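Local coordinates for protein MxaA (Stigmatella aurantiaca, PDB 4W4T) that carries the terminal NADPH-binding reductase domain of the myxalamid polyketide synthase–nonribosomal peptide synthetase pathway, which probably releases the product as a primary alcohol, at residues 322-327 and 396-401; 246-249 and 255-258; 82-87 and 140-145; 134-139 and 173-178. All coordinates share one frame; numbering follows the deposited sequence.

The four contacts fall into two groups in this Rossmann-type reductase domain. Contacts 3 and 4 lie together, their centres about 9 Å apart. They share helix 133-142 and touch where Ser140 CA meets Leu176 CD1. Their segments alternate along the chain. Contact 2 comes next, about 27 Å from contact 3 between centres. Both reach the large parallel sheet, contact 3 through strand 82-87 and contact 2 through strand 239-248. Contact 1 comes last and joins helix 318-328 to helix 400-412. Its centre lies about 15 Å from that of contact 2. Contacts 3 and 4 pack helices 133-142 and 159-177 against each other and the sheet, while contact 2 lies beside NADPH-binding Phe66.

Contact 1: 322-327 and 396-401; sequences WNYMRA and PSVDAS
The ring of Tyr324 lies flat against the backbone that leads into helix 400-412. One face takes the peptide link between Asp399 and Ala400. Ala400 N sits over the ring centre, 3.6 Å from Tyr324 CD1. Asp399 CA comes within 3.7 Å of Tyr324 CE2. The methyl of Ala400 adds to this tight part, with its CB 3.8 Å from Tyr324 CD1. CG of Tyr324 is anti to its carbonyl carbon (chi1 -60°), which lays the ring along the incoming chain.

The hydroxyl end is looser and wet. Tyr324 OH and Val398 O are bridged by two waters. One lies 3.1 Å from Tyr324 OH and donates to Val398 O. The other is closer to Tyr324 OH, at 2.7 Å, but its bond to Val398 O is weak. A further water donates to both Tyr324 O and Ala400 O, linking the two helices by their carbonyls.

Asp399 turns its side chain away from the ring. It occupies the N-cap position and its OD1 accepts from Leu402 N. Tyr324 also touches Ile403 of helix 400-412. On helix 318-328, Met325, a selenomethionine, packs on Ile403 and Leu407, and reaches Leu266 and Val270 of helix 261-272.

Contact 2: 246-249 and 255-258; sequences RVTG and AWNT
Trp256 lays one face of its indole over the backbone of Thr248 and Gly249. Gly249 N stands over the ring system, 3.4 Å from Trp256 CD2. Gly249 CA makes a CH-pi contact with the five-membered ring, 3.9 Å from its centroid and 27° off the normal. Thr248 CB does the same over the six-membered ring, 4.1 Å from that centroid. Its methyl joins in, with Thr248 CG2 3.8 Å from Trp256 CZ2. The Thr248 and Trp256 side chains run side by side and point the same way. Trp256 CG is anti to its backbone N (chi1 -159°), which carries the indole back across the end of the strand.

Gly249 lacks a side chain, and this matters here. A beta carbon would come tightly against Trp256 CE3. Gly249 CA also approaches Ala255 O at 3.2 Å in a CA-H...O contact. Segment 246-249 ends strand 239-248 of the Rossmann-type sheet, and 255-258 lies in the loop that follows, before helix 261-272. Trp256 meets the ring of Phe66, a residue that binds NADPH in another structure of this protein. An alanine in place of Trp256 removes the indole, which would probably open a gap over Thr248 and Gly249 and leave the Phe66 ring less well fixed. Thr248 OG1 turns to another partner, Tyr406 OH, which also bonds to Gly249 O, and the Tyr406 ring meets the indole with the planes at about 55°.

Contact 3: 82-87 and 140-145; sequences RIYCLV and SEEIDA
Tyr84 of strand 82-87 meets Ile143 through its ring and Glu142 near its hydroxyl. The apolar part is a CH-pi contact. Ile143 CD1 lies over one ring face, 4.0 Å from the centroid and 28° off the normal. It sits toward the inner end of the ring, 3.6 Å from Tyr84 CD1. Ile143 is the first residue to leave helical geometry after helix 133-142. Its CG1 is anti to the carbonyl carbon (chi1 -59°), and this branch carries CD1 to the tyrosine.

The polar part gathers at the phenol oxygen. The Tyr84 and Glu142 side chains cross at about a right angle. Arg82, two residues back on the same strand, donates from NH2 to Tyr84 OH at 2.6 Å. That oxygen is tilted 22° out of the guanidinium plane. A second bond, from Arg82 NH1, is weak. A water lies in the plane of the ring at its edge, 2.6 Å from Tyr84 OH. It donates to Glu142 OE1 at 2.8 Å.

Val118 and Val120 of strand 117-121 and Thr57 and Leu59 of strand 57-61 also touch Tyr84. The contact joins the sheet to the C-terminal end of helix 133-142 and the residue after it. Arg82 NH2 and Glu142 OE1 are 5.3 Å apart, with no direct contact between their charges. The phenol and the water bridge the two groups by hydrogen bonds, and the opposite charges probably also attract weakly across the gap. Nearby positive charge would probably polarise the phenol.

Contact 4: 134-139 and 173-178; sequences KEFQRL and ILRLAT
Phe136 and Leu176 carry most of this helix-to-helix contact. Phe136 CG is anti to its backbone N (chi1 -170°), which swings the ring off helix 133-142 toward helix 159-177. Its far end, CZ, does the closest touching. It lies 3.6 Å from Leu176 CA and 3.7 Å from Leu176 CB. The backbone carbonyl carbon of Arg175 meets the ring at its edge, near the ring plane.

Leu176 also has CG anti to its backbone N (chi1 178°). This stretches the side chain out to helix 133-142, where its two methyls mainly serve different partners. CD1 comes over a face of the Phe136 ring, offset toward the rim, in a CH-pi contact 4.2 Å from the ring centroid. CD2 turns to Leu139 and meets Leu139 CD2 at 3.7 Å. Those two leucine side chains cross at about a right angle. An alanine replacing Phe136 would probably open a gap beside Leu176 and leave its CD1 methyl without the ring face it rests on.

Arg175 lends its CB to the edge of the contact, while its guanidinium forms a salt bridge with Glu172. The axes of segments 134-139 and 173-177 approach to 10.7 Å, with 58° between their N-to-C directions. Leu128 packs on Phe136, and Leu131 on Leu139. Helix 159-177 rests on the parallel sheet: Leu176 reaches Leu59 of strand 57-61, and Ala177 touches Ile146 of strand 145-148.

Contact 1: 322-327 and 396-401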
loop_
_atom_site.group_PDB
_atom_site.type_symbol
_atom_site.label_atom_id
_atom_site.label_comp_id
_atom_site.label_asym_id
_atom_site.label_seq_id
_atom_site.Cartn_x
_atom_site.Cartn_y
_atom_site.Cartn_z
ATOM N N TRP A 322 -19.764 -0.546 18.789
ATOM C CA TRP A 322 -19.983 -1.958 18.525
ATOM C C TRP A 322 -21.392 -2.354 18.962
ATOM O O TRP A 322 -22.037 -3.155 18.284
ATOM C CB TRP A 322 -18.924 -2.830 19.215
ATOM C CG TRP A 322 -17.516 -2.283 19.129
ATOM C CD1 TRP A 322 -16.592 -2.266 20.135
ATOM C CD2 TRP A 322 -16.885 -1.669 17.993
ATOM N NE1 TRP A 322 -15.421 -1.687 19.694
ATOM C CE2 TRP A 322 -15.578 -1.305 18.389
ATOM C CE3 TRP A 322 -17.290 -1.394 16.682
ATOM C CZ2 TRP A 322 -14.678 -0.678 17.518
ATOM C CZ3 TRP A 322 -16.397 -0.768 15.822
ATOM C CH2 TRP A 322 -15.104 -0.424 16.243
ATOM N N ASN A 323 -21.887 -1.774 20.054
ATOM C CA ASN A 323 -23.277 -2.020 20.453
ATOM C C ASN A 323 -24.232 -1.658 19.311
ATOM O O ASN A 323 -25.160 -2.401 19.017
ATOM C CB ASN A 323 -23.660 -1.225 21.704
ATOM C CG ASN A 323 -22.957 -1.716 22.965
ATOM O OD1 ASN A 323 -22.469 -2.842 23.028
ATOM N ND2 ASN A 323 -22.912 -0.864 23.976
ATOM N N TYR A 324 -23.999 -0.505 18.673
ATOM C CA TYR A 324 -24.918 -0.037 17.630
ATOM C C TYR A 324 -24.875 -0.982 16.437
ATOM O O TYR A 324 -25.888 -1.228 15.785
ATOM C CB TYR A 324 -24.580 1.398 17.180
ATOM C CG TYR A 324 -24.638 2.447 18.277
ATOM C CD1 TYR A 324 -25.469 2.281 19.384
ATOM C CD2 TYR A 324 -23.848 3.593 18.217
ATOM C CE1 TYR A 324 -25.531 3.239 20.387
ATOM C CE2 TYR A 324 -23.899 4.559 19.221
ATOM C CZ TYR A 324 -24.743 4.368 20.305
ATOM O OH TYR A 324 -24.792 5.306 21.307
HETATM N N MSE A 325 -23.686 -1.504 16.140
HETATM C CA MSE A 325 -23.532 -2.398 15.005
HETATM C C MSE A 325 -24.101 -3.803 15.270
HETATM O O MSE A 325 -24.673 -4.423 14.374
HETATM C CB MSE A 325 -22.055 -2.455 14.610
HETATM C CG MSE A 325 -21.615 -1.072 14.115
HETATM SE SE MSE A 325 -19.747 -1.101 13.608
HETATM C CE MSE A 325 -19.914 -2.280 12.059
ATOM N N ARG A 326 -23.975 -4.291 16.498
ATOM C CA ARG A 326 -24.619 -5.560 16.851
ATOM C C ARG A 326 -26.125 -5.424 16.763
ATOM O O ARG A 326 -26.821 -6.362 16.361
ATOM C CB ARG A 326 -24.240 -6.018 18.263
ATOM C CG ARG A 326 -22.771 -6.344 18.424
ATOM C CD ARG A 326 -22.493 -6.965 19.783
ATOM N NE ARG A 326 -21.060 -6.958 20.053
ATOM C CZ ARG A 326 -20.462 -6.047 20.811
ATOM N NH1 ARG A 326 -21.179 -5.096 21.399
ATOM N NH2 ARG A 326 -19.154 -6.099 21.004
ATOM N N ALA A 327 -26.626 -4.268 17.179
ATOM C CA ALA A 327 -28.071 -4.057 17.204
ATOM C C ALA A 327 -28.616 -4.090 15.786
ATOM O O ALA A 327 -29.715 -4.583 15.537
ATOM C CB ALA A 327 -28.416 -2.747 17.896
ATOM N N PRO A 396 -25.999 16.038 14.036
ATOM C CA PRO A 396 -26.731 14.853 14.497
ATOM C C PRO A 396 -25.935 14.081 15.543
ATOM O O PRO A 396 -24.705 14.060 15.527
ATOM C CB PRO A 396 -26.916 14.026 13.222
ATOM C CG PRO A 396 -26.817 15.024 12.096
ATOM C CD PRO A 396 -25.860 16.080 12.572
ATOM N N SER A 397 -26.655 13.473 16.480
ATOM C CA SER A 397 -26.056 12.610 17.480
ATOM C C SER A 397 -25.650 11.276 16.880
ATOM O O SER A 397 -26.296 10.780 15.952
ATOM C CB SER A 397 -27.035 12.351 18.630
ATOM O OG SER A 397 -27.550 13.567 19.132
ATOM N N VAL A 398 -24.594 10.683 17.421
ATOM C CA VAL A 398 -24.246 9.325 17.035
ATOM C C VAL A 398 -25.037 8.393 17.947
ATOM O O VAL A 398 -24.889 8.429 19.170
ATOM C CB VAL A 398 -22.747 9.052 17.141
ATOM C CG1 VAL A 398 -22.439 7.593 16.748
ATOM C CG2 VAL A 398 -21.977 10.007 16.240
ATOM N N ASP A 399 -25.918 7.604 17.349
ATOM C CA ASP A 399 -26.717 6.653 18.107
ATOM C C ASP A 399 -27.060 5.454 17.235
ATOM O O ASP A 399 -26.652 5.393 16.079
ATOM C CB ASP A 399 -27.993 7.320 18.660
ATOM C CG ASP A 399 -28.818 8.020 17.588
ATOM O OD1 ASP A 399 -28.791 7.604 16.404
ATOM O OD2 ASP A 399 -29.516 8.995 17.938
ATOM N N ALA A 400 -27.804 4.491 17.781
ATOM C CA ALA A 400 -28.118 3.303 17.002
ATOM C C ALA A 400 -28.841 3.658 15.691
ATOM O O ALA A 400 -28.609 3.042 14.659
ATOM C CB ALA A 400 -28.947 2.316 17.842
ATOM N N SER A 401 -29.695 4.674 15.731
ATOM C CA SER A 401 -30.425 5.084 14.540
ATOM C C SER A 401 -29.505 5.596 13.423
ATOM O O SER A 401 -29.664 5.197 12.265
ATOM C CB SER A 401 -31.451 6.172 14.886
ATOM O OG SER A 401 -32.247 6.474 13.752
HETATM O O HOH W 1 -27.910 0.252 14.559
HETATM O O HOH W 2 -26.465 7.907 21.724
HETATM O O HOH W 3 -22.973 7.239 21.660
#

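Contact 2: 246-249 and 255-258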
loop_
_atom_site.group_PDB
_atom_site.type_symbol
_atom_site.label_atom_id
_atom_site.label_comp_id
_atom_site.label_asym_id
_atom_site.label_seq_id
_atom_site.Cartn_x
_atom_site.Cartn_y
_atom_site.Cartn_z
ATOM N N ARG A 246 -13.817 14.043 11.439
ATOM C CA ARG A 246 -13.966 12.837 10.640
ATOM C C ARG A 246 -15.344 12.872 9.980
ATOM O O ARG A 246 -16.371 12.673 10.644
ATOM C CB ARG A 246 -13.803 11.589 11.507
ATOM C CG ARG A 246 -14.126 10.300 10.794
ATOM C CD ARG A 246 -13.936 9.102 11.727
ATOM N NE ARG A 246 -12.533 8.877 12.071
ATOM C CZ ARG A 246 -12.045 8.972 13.304
ATOM N NH1 ARG A 246 -12.852 9.292 14.309
ATOM N NH2 ARG A 246 -10.751 8.745 13.538
ATOM N N VAL A 247 -15.359 13.135 8.677
ATOM C CA VAL A 247 -16.606 13.404 7.969
ATOM C C VAL A 247 -17.265 12.105 7.524
ATOM O O VAL A 247 -16.699 11.367 6.717
ATOM C CB VAL A 247 -16.361 14.316 6.745
ATOM C CG1 VAL A 247 -17.652 14.507 5.956
ATOM C CG2 VAL A 247 -15.783 15.650 7.194
ATOM N N THR A 248 -18.458 11.830 8.055
ATOM C CA THR A 248 -19.126 10.557 7.816
ATOM C C THR A 248 -20.392 10.737 6.972
ATOM O O THR A 248 -20.677 11.838 6.507
ATOM C CB THR A 248 -19.469 9.847 9.153
ATOM O OG1 THR A 248 -20.334 10.676 9.940
ATOM C CG2 THR A 248 -18.182 9.589 9.945
ATOM N N GLY A 249 -21.150 9.658 6.790
ATOM C CA GLY A 249 -22.292 9.654 5.886
ATOM C C GLY A 249 -23.353 10.707 6.155
ATOM O O GLY A 249 -23.433 11.267 7.250
ATOM N N ALA A 255 -25.842 8.554 2.545
ATOM C CA ALA A 255 -24.897 8.716 1.433
ATOM C C ALA A 255 -23.485 8.817 1.974
ATOM O O ALA A 255 -23.199 9.642 2.835
ATOM C CB ALA A 255 -25.235 9.936 0.603
ATOM N N TRP A 256 -22.613 7.949 1.487
ATOM C CA TRP A 256 -21.268 7.859 2.027
ATOM C C TRP A 256 -20.358 7.177 1.040
ATOM O O TRP A 256 -20.619 6.066 0.590
ATOM C CB TRP A 256 -21.265 7.089 3.342
ATOM C CG TRP A 256 -20.082 7.318 4.239
ATOM C CD1 TRP A 256 -18.960 8.058 3.983
ATOM C CD2 TRP A 256 -19.917 6.779 5.553
ATOM N NE1 TRP A 256 -18.111 8.014 5.067
ATOM C CE2 TRP A 256 -18.677 7.237 6.044
ATOM C CE3 TRP A 256 -20.706 5.961 6.366
ATOM C CZ2 TRP A 256 -18.206 6.895 7.314
ATOM C CZ3 TRP A 256 -20.244 5.627 7.622
ATOM C CH2 TRP A 256 -19.000 6.093 8.084
ATOM N N ASN A 257 -19.282 7.863 0.706
ATOM C CA ASN A 257 -18.274 7.343 -0.195
ATOM C C ASN A 257 -17.580 6.086 0.371
ATOM O O ASN A 257 -16.875 6.181 1.364
ATOM C CB ASN A 257 -17.280 8.470 -0.465
ATOM C CG ASN A 257 -16.018 7.980 -1.045
ATOM O OD1 ASN A 257 -16.016 7.258 -2.039
ATOM N ND2 ASN A 257 -14.913 8.336 -0.411
ATOM N N THR A 258 -17.769 4.919 -0.250
ATOM C CA THR A 258 -17.331 3.648 0.376
ATOM C C THR A 258 -15.831 3.345 0.343
ATOM O O THR A 258 -15.381 2.416 0.998
ATOM C CB THR A 258 -18.032 2.420 -0.253
ATOM O OG1 THR A 258 -17.657 2.287 -1.629
ATOM C CG2 THR A 258 -19.555 2.517 -0.120
#

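Contact 3: 82-87 and 140-145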
loop_
_atom_site.group_PDB
_atom_site.type_symbol
_atom_site.label_atom_id
_atom_site.label_comp_id
_atom_site.label_asym_id
_atom_site.label_seq_id
_atom_site.Cartn_x
_atom_site.Cartn_y
_atom_site.Cartn_z
ATOM N N ARG A 82 -23.840 32.169 -9.419
ATOM C CA ARG A 82 -23.404 31.114 -10.321
ATOM C C ARG A 82 -22.192 30.449 -9.676
ATOM O O ARG A 82 -21.320 31.137 -9.158
ATOM C CB ARG A 82 -23.077 31.678 -11.711
ATOM C CG ARG A 82 -24.325 32.214 -12.427
ATOM C CD ARG A 82 -24.073 32.590 -13.868
ATOM N NE ARG A 82 -23.085 33.656 -13.980
ATOM C CZ ARG A 82 -21.887 33.499 -14.524
ATOM N NH1 ARG A 82 -21.536 32.318 -15.022
ATOM N NH2 ARG A 82 -21.047 34.523 -14.581
ATOM N N ILE A 83 -22.163 29.125 -9.672
ATOM C CA ILE A 83 -21.097 28.397 -8.990
ATOM C C ILE A 83 -20.111 27.835 -9.998
ATOM O O ILE A 83 -20.363 26.805 -10.621
ATOM C CB ILE A 83 -21.635 27.228 -8.113
ATOM C CG1 ILE A 83 -22.864 27.649 -7.286
ATOM C CG2 ILE A 83 -20.509 26.669 -7.227
ATOM C CD1 ILE A 83 -22.609 28.762 -6.284
ATOM N N TYR A 84 -18.981 28.517 -10.145
ATOM C CA TYR A 84 -17.889 28.022 -10.965
ATOM C C TYR A 84 -17.204 26.867 -10.251
ATOM O O TYR A 84 -16.806 27.013 -9.100
ATOM C CB TYR A 84 -16.881 29.134 -11.256
ATOM C CG TYR A 84 -17.403 30.208 -12.186
ATOM C CD1 TYR A 84 -18.334 31.148 -11.754
ATOM C CD2 TYR A 84 -16.953 30.287 -13.496
ATOM C CE1 TYR A 84 -18.809 32.137 -12.617
ATOM C CE2 TYR A 84 -17.419 31.267 -14.360
ATOM C CZ TYR A 84 -18.343 32.185 -13.919
ATOM O OH TYR A 84 -18.788 33.156 -14.795
ATOM N N CYS A 85 -17.065 25.739 -10.936
ATOM C CA CYS A 85 -16.469 24.546 -10.348
ATOM C C CYS A 85 -15.218 24.076 -11.075
ATOM O O CYS A 85 -15.286 23.613 -12.201
ATOM C CB CYS A 85 -17.484 23.408 -10.319
ATOM S SG CYS A 85 -18.904 23.761 -9.283
ATOM N N LEU A 86 -14.080 24.161 -10.402
ATOM C CA LEU A 86 -12.824 23.713 -10.985
ATOM C C LEU A 86 -12.849 22.195 -11.150
ATOM O O LEU A 86 -13.144 21.472 -10.200
ATOM C CB LEU A 86 -11.648 24.146 -10.104
ATOM C CG LEU A 86 -10.253 23.965 -10.698
ATOM C CD1 LEU A 86 -10.003 25.019 -11.768
ATOM C CD2 LEU A 86 -9.219 24.052 -9.595
ATOM N N VAL A 87 -12.553 21.709 -12.351
ATOM C CA VAL A 87 -12.634 20.285 -12.626
ATOM C C VAL A 87 -11.668 19.872 -13.732
ATOM O O VAL A 87 -11.559 20.551 -14.756
ATOM C CB VAL A 87 -14.088 19.877 -13.018
ATOM C CG1 VAL A 87 -14.568 20.691 -14.236
ATOM C CG2 VAL A 87 -14.187 18.383 -13.283
ATOM N N SER A 140 -9.995 35.866 -12.608
ATOM C CA SER A 140 -9.703 36.855 -11.578
ATOM C C SER A 140 -10.631 38.074 -11.657
ATOM O O SER A 140 -10.684 38.868 -10.718
ATOM C CB SER A 140 -8.256 37.339 -11.673
ATOM O OG SER A 140 -8.131 38.407 -12.613
ATOM N N GLU A 141 -11.305 38.236 -12.796
ATOM C CA GLU A 141 -12.261 39.334 -12.971
ATOM C C GLU A 141 -13.680 38.894 -12.606
ATOM O O GLU A 141 -14.506 39.702 -12.172
ATOM C CB GLU A 141 -12.234 39.844 -14.418
ATOM C CG GLU A 141 -10.937 40.507 -14.817
ATOM C CD GLU A 141 -10.750 40.571 -16.329
ATOM O OE1 GLU A 141 -11.633 40.076 -17.072
ATOM O OE2 GLU A 141 -9.705 41.104 -16.769
ATOM N N GLU A 142 -13.955 37.608 -12.784
ATOM C CA GLU A 142 -15.324 37.107 -12.713
ATOM C C GLU A 142 -15.774 36.666 -11.310
ATOM O O GLU A 142 -16.940 36.860 -10.932
ATOM C CB GLU A 142 -15.481 35.961 -13.711
ATOM C CG GLU A 142 -15.306 36.438 -15.159
ATOM C CD GLU A 142 -15.748 35.423 -16.201
ATOM O OE1 GLU A 142 -15.893 34.227 -15.870
ATOM O OE2 GLU A 142 -15.960 35.831 -17.362
ATOM N N ILE A 143 -14.849 36.127 -10.525
ATOM C CA ILE A 143 -15.205 35.480 -9.249
ATOM C C ILE A 143 -15.333 36.432 -8.076
ATOM O O ILE A 143 -14.442 37.250 -7.839
ATOM C CB ILE A 143 -14.164 34.410 -8.873
ATOM C CG1 ILE A 143 -14.080 33.359 -9.967
ATOM C CG2 ILE A 143 -14.509 33.769 -7.488
ATOM C CD1 ILE A 143 -15.395 32.683 -10.280
ATOM N N ASP A 144 -16.429 36.325 -7.319
ATOM C CA ASP A 144 -16.608 37.201 -6.169
ATOM C C ASP A 144 -16.053 36.577 -4.894
ATOM O O ASP A 144 -15.524 37.275 -4.033
ATOM C CB ASP A 144 -18.096 37.549 -5.960
ATOM C CG ASP A 144 -18.637 38.529 -7.014
ATOM O OD1 ASP A 144 -17.839 39.197 -7.712
ATOM O OD2 ASP A 144 -19.871 38.653 -7.124
ATOM N N ALA A 145 -16.195 35.267 -4.772
ATOM C CA ALA A 145 -15.744 34.575 -3.567
ATOM C C ALA A 145 -15.327 33.132 -3.872
ATOM O O ALA A 145 -15.715 32.540 -4.888
ATOM C CB ALA A 145 -16.839 34.620 -2.492
HETATM O O HOH W 4 -18.009 33.225 -17.319
#

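Contact 4: 134-139 and 173-178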
loop_
_atom_site.group_PDB
_atom_site.type_symbol
_atom_site.label_atom_id
_atom_site.label_comp_id
_atom_site.label_asym_id
_atom_site.label_seq_id
_atom_site.Cartn_x
_atom_site.Cartn_y
_atom_site.Cartn_z
ATOM N N LYS A 134 -4.224 34.082 -19.742
ATOM C CA LYS A 134 -5.409 34.808 -20.172
ATOM C C LYS A 134 -6.641 34.308 -19.410
ATOM O O LYS A 134 -7.463 35.093 -18.954
ATOM C CB LYS A 134 -5.624 34.664 -21.677
ATOM C CG LYS A 134 -6.575 35.707 -22.232
ATOM C CD LYS A 134 -6.698 35.637 -23.748
ATOM C CE LYS A 134 -7.811 36.562 -24.225
ATOM N NZ LYS A 134 -8.281 36.185 -25.590
ATOM N N GLU A 135 -6.752 32.996 -19.281
ATOM C CA GLU A 135 -7.875 32.399 -18.561
ATOM C C GLU A 135 -7.848 32.755 -17.083
ATOM O O GLU A 135 -8.894 33.021 -16.478
ATOM C CB GLU A 135 -7.865 30.881 -18.718
ATOM C CG GLU A 135 -8.245 30.406 -20.112
ATOM C CD GLU A 135 -7.860 28.949 -20.378
ATOM O OE1 GLU A 135 -7.139 28.328 -19.552
ATOM O OE2 GLU A 135 -8.283 28.420 -21.428
ATOM N N PHE A 136 -6.654 32.750 -16.495
ATOM C CA PHE A 136 -6.516 33.077 -15.080
ATOM C C PHE A 136 -6.911 34.539 -14.839
ATOM O O PHE A 136 -7.600 34.866 -13.865
ATOM C CB PHE A 136 -5.085 32.800 -14.602
ATOM C CG PHE A 136 -4.906 32.886 -13.103
ATOM C CD1 PHE A 136 -5.267 31.823 -12.285
ATOM C CD2 PHE A 136 -4.351 34.013 -12.523
ATOM C CE1 PHE A 136 -5.086 31.893 -10.911
ATOM C CE2 PHE A 136 -4.183 34.107 -11.146
ATOM C CZ PHE A 136 -4.557 33.044 -10.336
ATOM N N GLN A 137 -6.498 35.417 -15.746
ATOM C CA GLN A 137 -6.869 36.817 -15.642
ATOM C C GLN A 137 -8.384 36.973 -15.740
ATOM O O GLN A 137 -8.989 37.751 -14.998
ATOM C CB GLN A 137 -6.173 37.655 -16.742
ATOM C CG GLN A 137 -6.678 39.083 -16.782
ATOM C CD GLN A 137 -6.419 39.859 -15.509
ATOM O OE1 GLN A 137 -5.436 39.625 -14.813
ATOM N NE2 GLN A 137 -7.302 40.818 -15.202
ATOM N N ARG A 138 -9.003 36.223 -16.641
ATOM C CA ARG A 138 -10.463 36.294 -16.787
ATOM C C ARG A 138 -11.169 35.806 -15.517
ATOM O O ARG A 138 -12.114 36.434 -15.032
ATOM C CB ARG A 138 -10.926 35.471 -17.991
ATOM C CG ARG A 138 -12.426 35.545 -18.250
ATOM C CD ARG A 138 -12.777 34.994 -19.631
ATOM N NE ARG A 138 -12.575 33.547 -19.744
ATOM C CZ ARG A 138 -11.552 32.958 -20.368
ATOM N NH1 ARG A 138 -10.600 33.680 -20.962
ATOM N NH2 ARG A 138 -11.481 31.631 -20.404
ATOM N N LEU A 139 -10.698 34.688 -14.980
ATOM C CA LEU A 139 -11.287 34.150 -13.757
ATOM C C LEU A 139 -11.125 35.160 -12.619
ATOM O O LEU A 139 -12.024 35.322 -11.790
ATOM C CB LEU A 139 -10.645 32.806 -13.397
ATOM C CG LEU A 139 -11.355 31.952 -12.345
ATOM C CD1 LEU A 139 -12.692 31.474 -12.871
ATOM C CD2 LEU A 139 -10.476 30.764 -11.933
ATOM N N ILE A 173 -4.693 29.499 -5.232
ATOM C CA ILE A 173 -6.009 30.010 -4.841
ATOM C C ILE A 173 -5.847 31.364 -4.184
ATOM O O ILE A 173 -6.619 32.295 -4.447
ATOM C CB ILE A 173 -6.733 29.018 -3.873
ATOM C CG1 ILE A 173 -7.290 27.825 -4.658
ATOM C CG2 ILE A 173 -7.835 29.723 -3.041
ATOM C CD1 ILE A 173 -8.410 28.200 -5.652
ATOM N N LEU A 174 -4.835 31.494 -3.328
ATOM C CA LEU A 174 -4.569 32.787 -2.695
ATOM C C LEU A 174 -4.156 33.822 -3.734
ATOM O O LEU A 174 -4.505 34.989 -3.628
ATOM C CB LEU A 174 -3.489 32.670 -1.623
ATOM C CG LEU A 174 -3.921 31.833 -0.412
ATOM C CD1 LEU A 174 -2.738 31.576 0.532
ATOM C CD2 LEU A 174 -5.072 32.531 0.332
ATOM N N ARG A 175 -3.414 33.376 -4.735
ATOM C CA ARG A 175 -3.046 34.238 -5.858
ATOM C C ARG A 175 -4.284 34.786 -6.577
ATOM O O ARG A 175 -4.377 35.973 -6.872
ATOM C CB ARG A 175 -2.169 33.457 -6.836
ATOM C CG ARG A 175 -1.392 34.321 -7.779
ATOM C CD ARG A 175 -0.545 33.488 -8.752
ATOM N NE ARG A 175 0.385 32.564 -8.084
ATOM C CZ ARG A 175 1.506 32.938 -7.467
ATOM N NH1 ARG A 175 1.841 34.223 -7.387
ATOM N NH2 ARG A 175 2.287 32.030 -6.913
ATOM N N LEU A 176 -5.224 33.905 -6.873
ATOM C CA LEU A 176 -6.463 34.301 -7.536
ATOM C C LEU A 176 -7.274 35.247 -6.653
ATOM O O LEU A 176 -7.866 36.224 -7.129
ATOM C CB LEU A 176 -7.280 33.059 -7.899
ATOM C CG LEU A 176 -8.640 33.297 -8.555
ATOM C CD1 LEU A 176 -8.465 33.862 -9.964
ATOM C CD2 LEU A 176 -9.472 32.027 -8.576
ATOM N N ALA A 177 -7.291 34.965 -5.354
ATOM C CA ALA A 177 -8.061 35.761 -4.403
ATOM C C ALA A 177 -7.499 37.176 -4.258
ATOM O O ALA A 177 -8.181 38.071 -3.765
ATOM C CB ALA A 177 -8.096 35.068 -3.042
ATOM N N THR A 178 -6.255 37.384 -4.693
ATOM C CA THR A 178 -5.647 38.702 -4.598
ATOM C C THR A 178 -5.345 39.307 -5.971
ATOM O O THR A 178 -4.714 40.353 -6.051
ATOM C CB THR A 178 -4.336 38.673 -3.780
ATOM O OG1 THR A 178 -3.441 37.698 -4.340
ATOM C CG2 THR A 178 -4.617 38.338 -2.316
#